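Long-range contacts in glutathione S-transferase (Sphingobium chungbukense, PDB 6M1T), which binds glutathione and, as a beta-class glutathione S-transferase, probably transfers it to electrophilic compounds in detoxification: residues C10-P14 with N66-L70; R97-L101 with H145-S149; M1-P7 with A24-V30; F109-F113 with W164-I170. One frame throughout, in Å; residues are numbered along the deposited sequence.

In the fold
Contacts 3 and 1 build the thioredoxin-like N-terminal domain, contacts 2 and 4 the helical C-terminal domain. Along the chain contacts 1 and 3 interlock, their segments alternating, because helix 12-21 of contact 1 links the two strands of contact 3; their centres lie about 11 Å apart and they touch where Ser11 meets Ser6 and Pro14 meets Leu3. Contacts 2 and 4 alternate in the same way further on, with centres about 21 Å apart. The domains meet where Pro67 packs on Leu98, joining contacts 1 and 2, and where Cys10 touches Trp164, joining contacts 1 and 4 beside the bound glutathione. Contacts 1 and 2 also reach the second subunit.

Contact 1: C10-P14 with N66-L70; sequences CSLAP and NPAIL. With GSH (glutathione), chain C.
Asn66 lays its carboxamide over the turn that leads into helix 12-21, with ND2 donating a hydrogen bond to Cys10 O (3.1 Å, 154° at the hydrogen) and OD1 resting 3.1 Å from Pro14 CD. Its chi1 of -108° lies between wells and chi2 is -34°. The same Cys10 O accepts the backbone bond from Ala13 N (3.1 Å), so this one carbonyl serves both the side-chain amide of Asn66 and the backbone of Ala13. Residues 66-70 are helical, with Leu70 N bonded to Asn66 O at 2.8 Å. The backbones come closest at Pro14 and Leu70, whose CA atoms are 5.7 Å apart. Here Pro14 CB meets Ile69 CG2 at 3.6 Å, while Leu70 (m, t) brings CD2 to 4.1 Å from Pro14 CD and 4.2 Å from Ala13 CB. This is the thioredoxin-like glutathione site of the transferase fold, in which the start of helix 66-75 receives the peptide's gamma-glutamyl end: Asn66 N donates to GSH O12 (3.0 Å) and weakly to GSH O11 (3.4 Å). Cys10, with chi1 p, places SG 3.1 Å from GSH SG2. The ligand is also hydrogen-bonded by Lys51, Val52 and Glu65 of the same chain and by Glu104 of the second subunit. Behind the pair, Leu70 packs on Val153 and Tyr157 of helix 153-162, and Pro67 touches Ser99 of the second subunit.

Contact 2: R97-L101 with H145-S149; sequences RLSFL and HYAGS
Arg97 opens this helical segment, which lies within helix 89-108 and has Leu101 N bonded to Arg97 O at 3.0 Å. The closest backbone approach is between Arg97 CA and Ala147 CA, 7.0 Å apart. With chi1 and chi2 both m and chi3 p, the aliphatic part of Arg97 lies along Tyr146: CG stands over the ring face, 4.2 Å from the centroid and 26° off the normal, a CH-pi contact, and CD is 3.5 Å from Tyr146 CZ. Arg97 CG also lies 4.3 Å from Ala147 CB. The partner is the irregular loop between helices 119-139 and 153-162 of the all-helical C-terminal domain; Tyr146 (chi1 t, chi2 51°) reaches from it across to helix 89-108, its N bonded to Asp155. One turn on from Arg97, Phe100 (t) puts CD2 3.3 Å from Tyr146 OH, a buried hydroxyl with no hydrogen-bond partner in the model. Leu101 (m, t) adds CD1 at 3.8 Å from Tyr146 CE2, and packs also on Tyr157 and Met161 of helix 153-162.

Contact 3: M1-P7 with A24-V30; sequences MKLFISP and AFDAVKV
Ile5, Val28 and Met1 lose the most surface where strands 2-5 and 26-30 run side by side, parallel, their axes 4.7 Å apart at closest and inclined at 29°. Register pairs Lys2 with Asp26, Leu3 with Ala27, Phe4 with Val28 and Ile5 with Lys29, at CA separations of 4.7 to 5.0 Å. Ile5 bonds through both backbone polar atoms: its N donates to Val28 O (2.9 Å) and its O accepts from Val30 N (2.8 Å). Its side chain (p, t) shares a face with Leu3, Ala27 and Lys29, CD1 lying 4.4 Å from Ala27 CB and CG1 4.2 Å from Lys29 CG. Val28, with chi1 t, points to the other face, where its CG1 is 3.8 Å from Phe4 CE2; its N donates to Leu3 O (2.8 Å). Phe4 (m) also sets CB 3.9 Å from Val30 CG2. Met1 O accepts from Asp26 N (2.9 Å), Met1 CB approaches Phe25 CB at 4.4 Å, and Leu3 N completes the series with Asp26 O (2.9 Å). The two strands belong to the beta-alpha-beta unit of the thioredoxin-like domain. Helix 12-21 forms the crossover and packs against Leu3 through Pro14 and His15, while strand 54-56 runs antiparallel along the other edge of strand 2-5 and strand 36-37 flanks strand 26-31.

Contact 4: F109-F113 with W164-I170; sequences FVPLF and WPAHVGI
An aromatic cluster of Phe109, Phe113 and Trp164 lies beside the glutathione site, with the Trp164 side chain about 4 Å from the bound GSH at nearest atoms. Trp164 (chi1 m, chi2 -12°) makes two T-shaped pairs across the contact. The edge of its six-membered ring meets the face of Phe109, centroids 5.2 Å apart and planes at 87°, with Phe109 CD2 3.7 Å from Trp164 CE3; its five-membered ring offers a face to the edge of Phe113 at 5.6 Å and 74°. Both phenylalanines have chi1 m. Val168 (m) sets CG1 over the Phe113 ring, 3.7 Å from the centroid and 13° off the normal, while its CG2 is 3.7 Å from Leu112 CD1. Backbones approach most closely at Leu112 and Val168, CA atoms 6.2 Å apart. Phe109 CE1 touches Pro165 CD (3.8 Å). Residues 109-112 have helical torsions and 165-167 form a 3-10 turn, with Val168 N bonded to Pro165 O (3.0 Å). Trp164 NE1 bonds Gly8 O, tying the cluster to the N-terminal domain. The two segments lie in the loops that follow helices 89-108 and 153-162, and helix 119-139 packs on them through Val129, which touches Phe109 and Ile170, and Ser126, which meets Leu112.

Contact 1: C10-P14 with N66-L70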
loop_
_atom_site.group_PDB
_atom_site.type_symbol
_atom_site.label_atom_id
_atom_site.label_comp_id
_atom_site.label_asym_id
_atom_site.label_seq_id
_atom_site.Cartn_x
_atom_site.Cartn_y
_atom_site.Cartn_z
ATOM N N CYS A 10 0.533 -10.958 -9.005
ATOM C CA CYS A 10 -0.502 -10.272 -8.193
ATOM C C CYS A 10 -1.585 -9.697 -9.121
ATOM O O CYS A 10 -2.726 -9.390 -8.608
ATOM C CB CYS A 10 0.112 -9.221 -7.284
ATOM S SG CYS A 10 0.971 -8.021 -8.320
ATOM N N SER A 11 -1.337 -9.623 -10.441
ATOM C CA SER A 11 -2.361 -9.277 -11.473
ATOM C C SER A 11 -3.547 -10.255 -11.516
ATOM O O SER A 11 -4.647 -9.852 -12.041
ATOM C CB SER A 11 -1.742 -9.117 -12.854
ATOM O OG SER A 11 -0.901 -10.200 -13.178
ATOM N N LEU A 12 -3.376 -11.486 -11.022
ATOM C CA LEU A 12 -4.529 -12.430 -10.909
ATOM C C LEU A 12 -5.659 -11.778 -10.101
ATOM O O LEU A 12 -6.815 -12.062 -10.373
ATOM C CB LEU A 12 -4.031 -13.744 -10.323
ATOM C CG LEU A 12 -5.054 -14.857 -10.119
ATOM C CD1 LEU A 12 -5.730 -15.279 -11.425
ATOM C CD2 LEU A 12 -4.361 -16.039 -9.486
ATOM N N ALA A 13 -5.355 -10.894 -9.140
ATOM C CA ALA A 13 -6.385 -10.340 -8.246
ATOM C C ALA A 13 -7.403 -9.515 -9.038
ATOM O O ALA A 13 -8.609 -9.845 -9.030
ATOM C CB ALA A 13 -5.780 -9.570 -7.098
ATOM N N PRO A 14 -6.976 -8.481 -9.796
ATOM C CA PRO A 14 -7.915 -7.751 -10.632
ATOM C C PRO A 14 -8.523 -8.632 -11.740
ATOM O O PRO A 14 -9.678 -8.363 -12.134
ATOM C CB PRO A 14 -7.131 -6.525 -11.147
ATOM C CG PRO A 14 -5.708 -6.896 -10.920
ATOM C CD PRO A 14 -5.661 -7.837 -9.726
ATOM N N ASN A 66 -2.480 -2.302 -7.346
ATOM C CA ASN A 66 -3.603 -3.221 -7.018
ATOM C C ASN A 66 -4.666 -2.509 -6.196
ATOM O O ASN A 66 -5.851 -2.587 -6.533
ATOM C CB ASN A 66 -3.084 -4.506 -6.383
ATOM C CG ASN A 66 -3.213 -5.656 -7.355
ATOM O OD1 ASN A 66 -4.161 -5.682 -8.136
ATOM N ND2 ASN A 66 -2.269 -6.556 -7.350
ATOM N N PRO A 67 -4.307 -1.835 -5.088
ATOM C CA PRO A 67 -5.328 -1.193 -4.258
ATOM C C PRO A 67 -6.250 -0.229 -5.021
ATOM O O PRO A 67 -7.509 -0.260 -4.816
ATOM C CB PRO A 67 -4.470 -0.493 -3.190
ATOM C CG PRO A 67 -3.262 -1.365 -3.051
ATOM C CD PRO A 67 -2.954 -1.782 -4.483
ATOM N N ALA A 68 -5.696 0.596 -5.922
ATOM C CA ALA A 68 -6.483 1.530 -6.754
ATOM C C ALA A 68 -7.287 0.765 -7.815
ATOM O O ALA A 68 -8.458 1.075 -8.022
ATOM C CB ALA A 68 -5.563 2.545 -7.376
ATOM N N ILE A 69 -6.667 -0.207 -8.483
ATOM C CA ILE A 69 -7.295 -0.983 -9.581
ATOM C C ILE A 69 -8.474 -1.746 -9.017
ATOM O O ILE A 69 -9.523 -1.696 -9.624
ATOM C CB ILE A 69 -6.261 -1.899 -10.271
ATOM C CG1 ILE A 69 -5.263 -1.024 -11.031
ATOM C CG2 ILE A 69 -6.952 -2.907 -11.183
ATOM C CD1 ILE A 69 -4.037 -1.729 -11.552
ATOM N N LEU A 70 -8.265 -2.421 -7.904
ATOM C CA LEU A 70 -9.271 -3.301 -7.286
ATOM C C LEU A 70 -10.468 -2.459 -6.843
ATOM O O LEU A 70 -11.624 -2.852 -7.133
ATOM C CB LEU A 70 -8.620 -4.062 -6.137
ATOM C CG LEU A 70 -7.701 -5.230 -6.565
ATOM C CD1 LEU A 70 -6.951 -5.745 -5.356
ATOM C CD2 LEU A 70 -8.501 -6.337 -7.241
HETATM N N1 GSH C . 2.824 -2.074 -5.670
HETATM C CA1 GSH C . 2.421 -2.741 -6.921
HETATM C C1 GSH C . 0.925 -3.081 -6.875
HETATM O O11 GSH C . 0.430 -3.209 -5.747
HETATM O O12 GSH C . 0.323 -3.205 -7.996
HETATM C CB1 GSH C . 3.275 -4.003 -7.072
HETATM C CG1 GSH C . 3.232 -4.628 -8.441
HETATM C CD1 GSH C . 4.277 -5.738 -8.534
HETATM O OE1 GSH C . 5.262 -5.799 -7.787
HETATM N N2 GSH C . 4.091 -6.611 -9.515
HETATM C CA2 GSH C . 4.981 -7.703 -9.855
HETATM C C2 GSH C . 5.814 -7.389 -11.086
HETATM O O2 GSH C . 5.273 -6.937 -12.096
HETATM C CB2 GSH C . 4.217 -9.010 -10.054
HETATM S SG2 GSH C . 3.571 -9.723 -8.509
HETATM N N3 GSH C . 7.119 -7.552 -10.965
HETATM C CA3 GSH C . 8.035 -7.330 -12.057
HETATM C C3 GSH C . 9.160 -6.355 -11.698
HETATM O O31 GSH C . 9.055 -5.714 -10.632
HETATM O O32 GSH C . 10.100 -6.245 -12.513
#

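Contact 2: R97-L101 with H145-S149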
loop_
_atom_site.group_PDB
_atom_site.type_symbol
_atom_site.label_atom_id
_atom_site.label_comp_id
_atom_site.label_asym_id
_atom_site.label_seq_id
_atom_site.Cartn_x
_atom_site.Cartn_y
_atom_site.Cartn_z
ATOM N N ARG A 97 -6.904 -2.876 4.667
ATOM C CA ARG A 97 -6.513 -4.261 4.349
ATOM C C ARG A 97 -5.758 -4.265 3.003
ATOM O O ARG A 97 -4.792 -5.032 2.897
ATOM C CB ARG A 97 -7.717 -5.215 4.417
ATOM C CG ARG A 97 -8.190 -5.593 5.828
ATOM C CD ARG A 97 -7.127 -5.997 6.852
ATOM N NE ARG A 97 -6.487 -4.811 7.431
ATOM C CZ ARG A 97 -5.295 -4.752 8.053
ATOM N NH1 ARG A 97 -4.876 -3.581 8.474
ATOM N NH2 ARG A 97 -4.542 -5.817 8.278
ATOM N N LEU A 98 -6.201 -3.508 1.998
ATOM C CA LEU A 98 -5.499 -3.530 0.679
ATOM C C LEU A 98 -4.079 -2.971 0.850
ATOM O O LEU A 98 -3.148 -3.533 0.194
ATOM C CB LEU A 98 -6.301 -2.766 -0.373
ATOM C CG LEU A 98 -7.712 -3.323 -0.669
ATOM C CD1 LEU A 98 -8.409 -2.418 -1.649
ATOM C CD2 LEU A 98 -7.635 -4.773 -1.181
ATOM N N SER A 99 -3.901 -1.921 1.667
ATOM C CA SER A 99 -2.568 -1.282 1.907
ATOM C C SER A 99 -1.683 -2.281 2.658
ATOM O O SER A 99 -0.498 -2.427 2.299
ATOM C CB SER A 99 -2.630 0.126 2.583
ATOM O OG SER A 99 -1.258 0.177 3.004
ATOM N N PHE A 100 -2.225 -3.031 3.625
ATOM C CA PHE A 100 -1.435 -4.037 4.351
ATOM C C PHE A 100 -0.972 -5.147 3.386
ATOM O O PHE A 100 0.210 -5.597 3.441
ATOM C CB PHE A 100 -2.237 -4.659 5.495
ATOM C CG PHE A 100 -1.534 -5.824 6.092
ATOM C CD1 PHE A 100 -0.575 -5.658 7.075
ATOM C CD2 PHE A 100 -1.872 -7.106 5.694
ATOM C CE1 PHE A 100 0.063 -6.756 7.643
ATOM C CE2 PHE A 100 -1.221 -8.198 6.243
ATOM C CZ PHE A 100 -0.270 -8.032 7.230
ATOM N N LEU A 101 -1.871 -5.623 2.521
ATOM C CA LEU A 101 -1.516 -6.719 1.592
ATOM C C LEU A 101 -0.407 -6.256 0.610
ATOM O O LEU A 101 0.520 -7.014 0.415
ATOM C CB LEU A 101 -2.783 -7.148 0.860
ATOM C CG LEU A 101 -3.802 -7.871 1.751
ATOM C CD1 LEU A 101 -5.074 -8.165 0.968
ATOM C CD2 LEU A 101 -3.210 -9.126 2.295
ATOM N N HIS A 145 -14.791 -13.642 6.141
ATOM C CA HIS A 145 -14.251 -12.647 5.178
ATOM C C HIS A 145 -13.157 -11.796 5.839
ATOM O O HIS A 145 -13.272 -11.448 7.041
ATOM C CB HIS A 145 -15.395 -11.773 4.658
ATOM C CG HIS A 145 -16.614 -12.541 4.273
ATOM N ND1 HIS A 145 -16.716 -13.216 3.070
ATOM C CD2 HIS A 145 -17.786 -12.733 4.916
ATOM C CE1 HIS A 145 -17.900 -13.788 2.989
ATOM N NE2 HIS A 145 -18.573 -13.507 4.108
ATOM N N TYR A 146 -12.152 -11.410 5.053
ATOM C CA TYR A 146 -10.962 -10.670 5.532
ATOM C C TYR A 146 -11.344 -9.227 5.907
ATOM O O TYR A 146 -10.760 -8.719 6.863
ATOM C CB TYR A 146 -9.861 -10.779 4.467
ATOM C CG TYR A 146 -8.538 -10.195 4.878
ATOM C CD1 TYR A 146 -7.935 -10.548 6.082
ATOM C CD2 TYR A 146 -7.870 -9.329 4.037
ATOM C CE1 TYR A 146 -6.740 -9.969 6.486
ATOM C CE2 TYR A 146 -6.654 -8.783 4.402
ATOM C CZ TYR A 146 -6.087 -9.095 5.625
ATOM O OH TYR A 146 -4.881 -8.544 5.944
ATOM N N ALA A 147 -12.272 -8.581 5.187
ATOM C CA ALA A 147 -12.736 -7.185 5.426
ATOM C C ALA A 147 -14.277 -7.103 5.474
ATOM O O ALA A 147 -14.962 -7.449 4.460
ATOM C CB ALA A 147 -12.181 -6.258 4.361
ATOM N N GLY A 148 -14.818 -6.636 6.606
ATOM C CA GLY A 148 -16.260 -6.383 6.776
ATOM C C GLY A 148 -17.089 -7.653 6.654
ATOM O O GLY A 148 -16.602 -8.751 7.028
ATOM N N SER A 149 -18.296 -7.513 6.108
ATOM C CA SER A 149 -19.401 -8.495 6.229
ATOM C C SER A 149 -19.378 -9.531 5.091
ATOM O O SER A 149 -19.866 -10.654 5.319
ATOM C CB SER A 149 -20.713 -7.763 6.292
ATOM O OG SER A 149 -21.643 -8.488 7.072
#

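Contact 3: M1-P7 with A24-V30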
loop_
_atom_site.group_PDB
_atom_site.type_symbol
_atom_site.label_atom_id
_atom_site.label_comp_id
_atom_site.label_asym_id
_atom_site.label_seq_id
_atom_site.Cartn_x
_atom_site.Cartn_y
_atom_site.Cartn_z
ATOM N N MET A 1 -11.598 -2.013 -22.092
ATOM C CA MET A 1 -10.790 -2.084 -20.871
ATOM C C MET A 1 -9.798 -3.246 -21.036
ATOM O O MET A 1 -10.226 -4.363 -21.437
ATOM C CB MET A 1 -11.688 -2.348 -19.661
ATOM C CG MET A 1 -11.080 -1.966 -18.359
ATOM S SD MET A 1 -12.244 -1.334 -17.144
ATOM C CE MET A 1 -13.243 -2.796 -16.885
ATOM N N LYS A 2 -8.521 -2.986 -20.792
ATOM C CA LYS A 2 -7.463 -4.014 -20.924
ATOM C C LYS A 2 -6.784 -4.124 -19.562
ATOM O O LYS A 2 -6.274 -3.099 -19.047
ATOM C CB LYS A 2 -6.385 -3.649 -21.947
ATOM C CG LYS A 2 -6.802 -3.540 -23.406
ATOM C CD LYS A 2 -5.596 -3.502 -24.319
ATOM C CE LYS A 2 -5.785 -2.610 -25.523
ATOM N NZ LYS A 2 -5.516 -1.195 -25.160
ATOM N N LEU A 3 -6.736 -5.326 -19.033
ATOM C CA LEU A 3 -5.892 -5.665 -17.881
ATOM C C LEU A 3 -4.596 -6.344 -18.352
ATOM O O LEU A 3 -4.681 -7.336 -19.070
ATOM C CB LEU A 3 -6.672 -6.607 -16.960
ATOM C CG LEU A 3 -5.908 -6.961 -15.702
ATOM C CD1 LEU A 3 -5.767 -5.751 -14.759
ATOM C CD2 LEU A 3 -6.586 -8.140 -15.005
ATOM N N PHE A 4 -3.446 -5.817 -17.914
ATOM C CA PHE A 4 -2.105 -6.345 -18.215
ATOM C C PHE A 4 -1.700 -7.262 -17.089
ATOM O O PHE A 4 -1.733 -6.811 -15.934
ATOM C CB PHE A 4 -1.092 -5.217 -18.443
ATOM C CG PHE A 4 -1.425 -4.425 -19.675
ATOM C CD1 PHE A 4 -2.395 -3.436 -19.644
ATOM C CD2 PHE A 4 -0.823 -4.729 -20.884
ATOM C CE1 PHE A 4 -2.716 -2.731 -20.793
ATOM C CE2 PHE A 4 -1.141 -4.018 -22.026
ATOM C CZ PHE A 4 -2.092 -3.022 -21.982
ATOM N N ILE A 5 -1.421 -8.508 -17.449
ATOM C CA ILE A 5 -1.161 -9.607 -16.502
ATOM C C ILE A 5 0.164 -10.305 -16.794
ATOM O O ILE A 5 0.667 -10.266 -17.918
ATOM C CB ILE A 5 -2.318 -10.626 -16.508
ATOM C CG1 ILE A 5 -2.442 -11.421 -17.806
ATOM C CG2 ILE A 5 -3.612 -9.926 -16.154
ATOM C CD1 ILE A 5 -3.237 -12.721 -17.614
ATOM N N SER A 6 0.591 -11.052 -15.782
ATOM C CA SER A 6 1.541 -12.179 -15.908
ATOM C C SER A 6 0.950 -13.348 -15.110
ATOM O O SER A 6 0.579 -13.185 -13.956
ATOM C CB SER A 6 2.902 -11.739 -15.418
ATOM O OG SER A 6 3.811 -12.815 -15.573
ATOM N N PRO A 7 0.769 -14.547 -15.702
ATOM C CA PRO A 7 0.016 -15.612 -15.022
ATOM C C PRO A 7 0.541 -15.897 -13.623
ATOM O O PRO A 7 1.744 -16.110 -13.443
ATOM C CB PRO A 7 0.184 -16.838 -15.919
ATOM C CG PRO A 7 0.432 -16.226 -17.267
ATOM C CD PRO A 7 1.268 -14.978 -17.014
ATOM N N ALA A 24 -16.681 -5.951 -19.330
ATOM C CA ALA A 24 -16.043 -6.253 -20.627
ATOM C C ALA A 24 -14.553 -5.965 -20.439
ATOM O O ALA A 24 -14.199 -4.845 -19.963
ATOM C CB ALA A 24 -16.656 -5.416 -21.741
ATOM N N PHE A 25 -13.689 -6.918 -20.768
ATOM C CA PHE A 25 -12.231 -6.672 -20.661
ATOM C C PHE A 25 -11.446 -7.660 -21.519
ATOM O O PHE A 25 -11.910 -8.776 -21.854
ATOM C CB PHE A 25 -11.808 -6.700 -19.180
ATOM C CG PHE A 25 -11.698 -8.079 -18.592
ATOM C CD1 PHE A 25 -12.814 -8.737 -18.129
ATOM C CD2 PHE A 25 -10.466 -8.728 -18.505
ATOM C CE1 PHE A 25 -12.726 -10.011 -17.598
ATOM C CE2 PHE A 25 -10.366 -9.985 -17.912
ATOM C CZ PHE A 25 -11.497 -10.651 -17.512
ATOM N N ASP A 26 -10.243 -7.225 -21.859
ATOM C CA ASP A 26 -9.211 -8.068 -22.476
ATOM C C ASP A 26 -8.191 -8.331 -21.373
ATOM O O ASP A 26 -7.878 -7.390 -20.641
ATOM C CB ASP A 26 -8.568 -7.394 -23.687
ATOM C CG ASP A 26 -9.561 -7.023 -24.763
ATOM O OD1 ASP A 26 -10.486 -7.821 -24.978
ATOM O OD2 ASP A 26 -9.376 -5.964 -25.381
ATOM N N ALA A 27 -7.702 -9.552 -21.271
ATOM C CA ALA A 27 -6.554 -9.894 -20.422
ATOM C C ALA A 27 -5.352 -10.020 -21.353
ATOM O O ALA A 27 -5.382 -10.925 -22.182
ATOM C CB ALA A 27 -6.804 -11.166 -19.659
ATOM N N VAL A 28 -4.347 -9.158 -21.206
ATOM C CA VAL A 28 -3.182 -9.096 -22.132
ATOM C C VAL A 28 -1.929 -9.500 -21.353
ATOM O O VAL A 28 -1.666 -8.876 -20.331
ATOM C CB VAL A 28 -3.117 -7.672 -22.711
ATOM C CG1 VAL A 28 -1.909 -7.448 -23.577
ATOM C CG2 VAL A 28 -4.402 -7.382 -23.500
ATOM N N LYS A 29 -1.207 -10.530 -21.811
ATOM C CA LYS A 29 0.004 -11.055 -21.131
ATOM C C LYS A 29 1.203 -10.122 -21.399
ATOM O O LYS A 29 1.359 -9.578 -22.516
ATOM C CB LYS A 29 0.276 -12.507 -21.535
ATOM C CG LYS A 29 -0.788 -13.490 -21.060
ATOM C CD LYS A 29 -0.395 -14.960 -21.246
ATOM C CE LYS A 29 -0.975 -15.598 -22.489
ATOM N NZ LYS A 29 -2.412 -15.935 -22.304
ATOM N N VAL A 30 2.011 -9.923 -20.370
ATOM C CA VAL A 30 3.314 -9.212 -20.454
ATOM C C VAL A 30 4.423 -10.202 -20.106
ATOM O O VAL A 30 4.305 -10.930 -19.076
ATOM C CB VAL A 30 3.354 -8.011 -19.498
ATOM C CG1 VAL A 30 4.660 -7.223 -19.626
ATOM C CG2 VAL A 30 2.136 -7.109 -19.695
#

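Contact 4: F109-F113 with W164-I170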
loop_
_atom_site.group_PDB
_atom_site.type_symbol
_atom_site.label_atom_id
_atom_site.label_comp_id
_atom_site.label_asym_id
_atom_site.label_seq_id
_atom_site.Cartn_x
_atom_site.Cartn_y
_atom_site.Cartn_z
ATOM N N PHE A 109 7.565 -11.399 0.500
ATOM C CA PHE A 109 7.873 -12.514 -0.436
ATOM C C PHE A 109 9.055 -12.196 -1.365
ATOM O O PHE A 109 9.633 -13.129 -1.998
ATOM C CB PHE A 109 6.683 -12.835 -1.322
ATOM C CG PHE A 109 5.579 -13.594 -0.651
ATOM C CD1 PHE A 109 5.602 -14.991 -0.613
ATOM C CD2 PHE A 109 4.498 -12.938 -0.101
ATOM C CE1 PHE A 109 4.570 -15.670 0.013
ATOM C CE2 PHE A 109 3.472 -13.626 0.529
ATOM C CZ PHE A 109 3.519 -15.004 0.584
ATOM N N VAL A 110 9.411 -10.919 -1.511
ATOM C CA VAL A 110 10.255 -10.496 -2.674
ATOM C C VAL A 110 11.616 -11.212 -2.668
ATOM O O VAL A 110 11.996 -11.730 -3.717
ATOM C CB VAL A 110 10.339 -8.959 -2.761
ATOM C CG1 VAL A 110 11.420 -8.501 -3.727
ATOM C CG2 VAL A 110 8.977 -8.409 -3.145
ATOM N N PRO A 111 12.382 -11.298 -1.554
ATOM C CA PRO A 111 13.629 -12.074 -1.529
ATOM C C PRO A 111 13.443 -13.559 -1.885
ATOM O O PRO A 111 14.299 -14.129 -2.553
ATOM C CB PRO A 111 14.119 -11.993 -0.077
ATOM C CG PRO A 111 13.410 -10.759 0.489
ATOM C CD PRO A 111 12.094 -10.693 -0.250
ATOM N N LEU A 112 12.328 -14.159 -1.467
ATOM C CA LEU A 112 12.028 -15.587 -1.766
ATOM C C LEU A 112 11.844 -15.791 -3.270
ATOM O O LEU A 112 12.073 -16.941 -3.696
ATOM C CB LEU A 112 10.767 -16.039 -1.027
ATOM C CG LEU A 112 10.843 -16.108 0.489
ATOM C CD1 LEU A 112 9.495 -16.512 1.061
ATOM C CD2 LEU A 112 11.906 -17.084 0.948
ATOM N N PHE A 113 11.407 -14.774 -4.037
ATOM C CA PHE A 113 11.179 -14.870 -5.507
ATOM C C PHE A 113 12.321 -14.205 -6.295
ATOM O O PHE A 113 12.186 -14.015 -7.522
ATOM C CB PHE A 113 9.829 -14.261 -5.915
ATOM C CG PHE A 113 8.636 -15.139 -5.620
ATOM C CD1 PHE A 113 8.308 -16.198 -6.455
ATOM C CD2 PHE A 113 7.857 -14.927 -4.491
ATOM C CE1 PHE A 113 7.202 -16.992 -6.195
ATOM C CE2 PHE A 113 6.748 -15.717 -4.230
ATOM C CZ PHE A 113 6.418 -16.749 -5.085
ATOM N N TRP A 164 1.097 -18.208 -3.110
ATOM C CA TRP A 164 2.565 -18.059 -3.310
ATOM C C TRP A 164 3.434 -18.919 -2.386
ATOM O O TRP A 164 4.435 -19.447 -2.849
ATOM C CB TRP A 164 2.978 -16.593 -3.184
ATOM C CG TRP A 164 2.425 -15.759 -4.288
ATOM C CD1 TRP A 164 1.822 -16.146 -5.445
ATOM C CD2 TRP A 164 2.456 -14.325 -4.307
ATOM N NE1 TRP A 164 1.488 -15.043 -6.197
ATOM C CE2 TRP A 164 1.836 -13.911 -5.499
ATOM C CE3 TRP A 164 2.919 -13.391 -3.393
ATOM C CZ2 TRP A 164 1.689 -12.562 -5.823
ATOM C CZ3 TRP A 164 2.742 -12.058 -3.686
ATOM C CH2 TRP A 164 2.151 -11.655 -4.890
ATOM N N PRO A 165 3.136 -19.058 -1.088
ATOM C CA PRO A 165 4.018 -19.812 -0.187
ATOM C C PRO A 165 4.355 -21.212 -0.725
ATOM O O PRO A 165 5.498 -21.634 -0.565
ATOM C CB PRO A 165 3.207 -19.879 1.108
ATOM C CG PRO A 165 2.333 -18.665 1.069
ATOM C CD PRO A 165 1.998 -18.462 -0.391
ATOM N N ALA A 166 3.413 -21.876 -1.393
ATOM C CA ALA A 166 3.631 -23.282 -1.842
ATOM C C ALA A 166 4.755 -23.319 -2.876
ATOM O O ALA A 166 5.390 -24.357 -3.010
ATOM C CB ALA A 166 2.367 -23.920 -2.363
ATOM N N HIS A 167 5.050 -22.192 -3.547
ATOM C CA HIS A 167 6.099 -22.124 -4.588
ATOM C C HIS A 167 7.441 -21.707 -4.012
ATOM O O HIS A 167 8.385 -21.725 -4.782
ATOM C CB HIS A 167 5.701 -21.165 -5.708
ATOM C CG HIS A 167 4.475 -21.621 -6.393
ATOM N ND1 HIS A 167 4.540 -22.366 -7.535
ATOM C CD2 HIS A 167 3.175 -21.455 -6.102
ATOM C CE1 HIS A 167 3.326 -22.669 -7.918
ATOM N NE2 HIS A 167 2.465 -22.122 -7.048
ATOM N N VAL A 168 7.513 -21.319 -2.741
ATOM C CA VAL A 168 8.794 -20.898 -2.103
ATOM C C VAL A 168 8.983 -21.682 -0.808
ATOM O O VAL A 168 9.485 -21.117 0.147
ATOM C CB VAL A 168 8.848 -19.375 -1.891
ATOM C CG1 VAL A 168 8.920 -18.662 -3.227
ATOM C CG2 VAL A 168 7.667 -18.876 -1.055
ATOM N N GLY A 169 8.566 -22.951 -0.802
ATOM C CA GLY A 169 8.999 -23.966 0.177
ATOM C C GLY A 169 8.312 -23.832 1.516
ATOM O O GLY A 169 8.899 -24.260 2.485
ATOM N N ILE A 170 7.092 -23.299 1.569
ATOM C CA ILE A 170 6.351 -23.076 2.836
ATOM C C ILE A 170 5.133 -23.997 2.821
ATOM O O ILE A 170 4.348 -23.938 1.863
ATOM C CB ILE A 170 5.970 -21.585 2.987
ATOM C CG1 ILE A 170 7.211 -20.716 3.193
ATOM C CG2 ILE A 170 4.938 -21.363 4.079
ATOM C CD1 ILE A 170 6.922 -19.216 3.278
#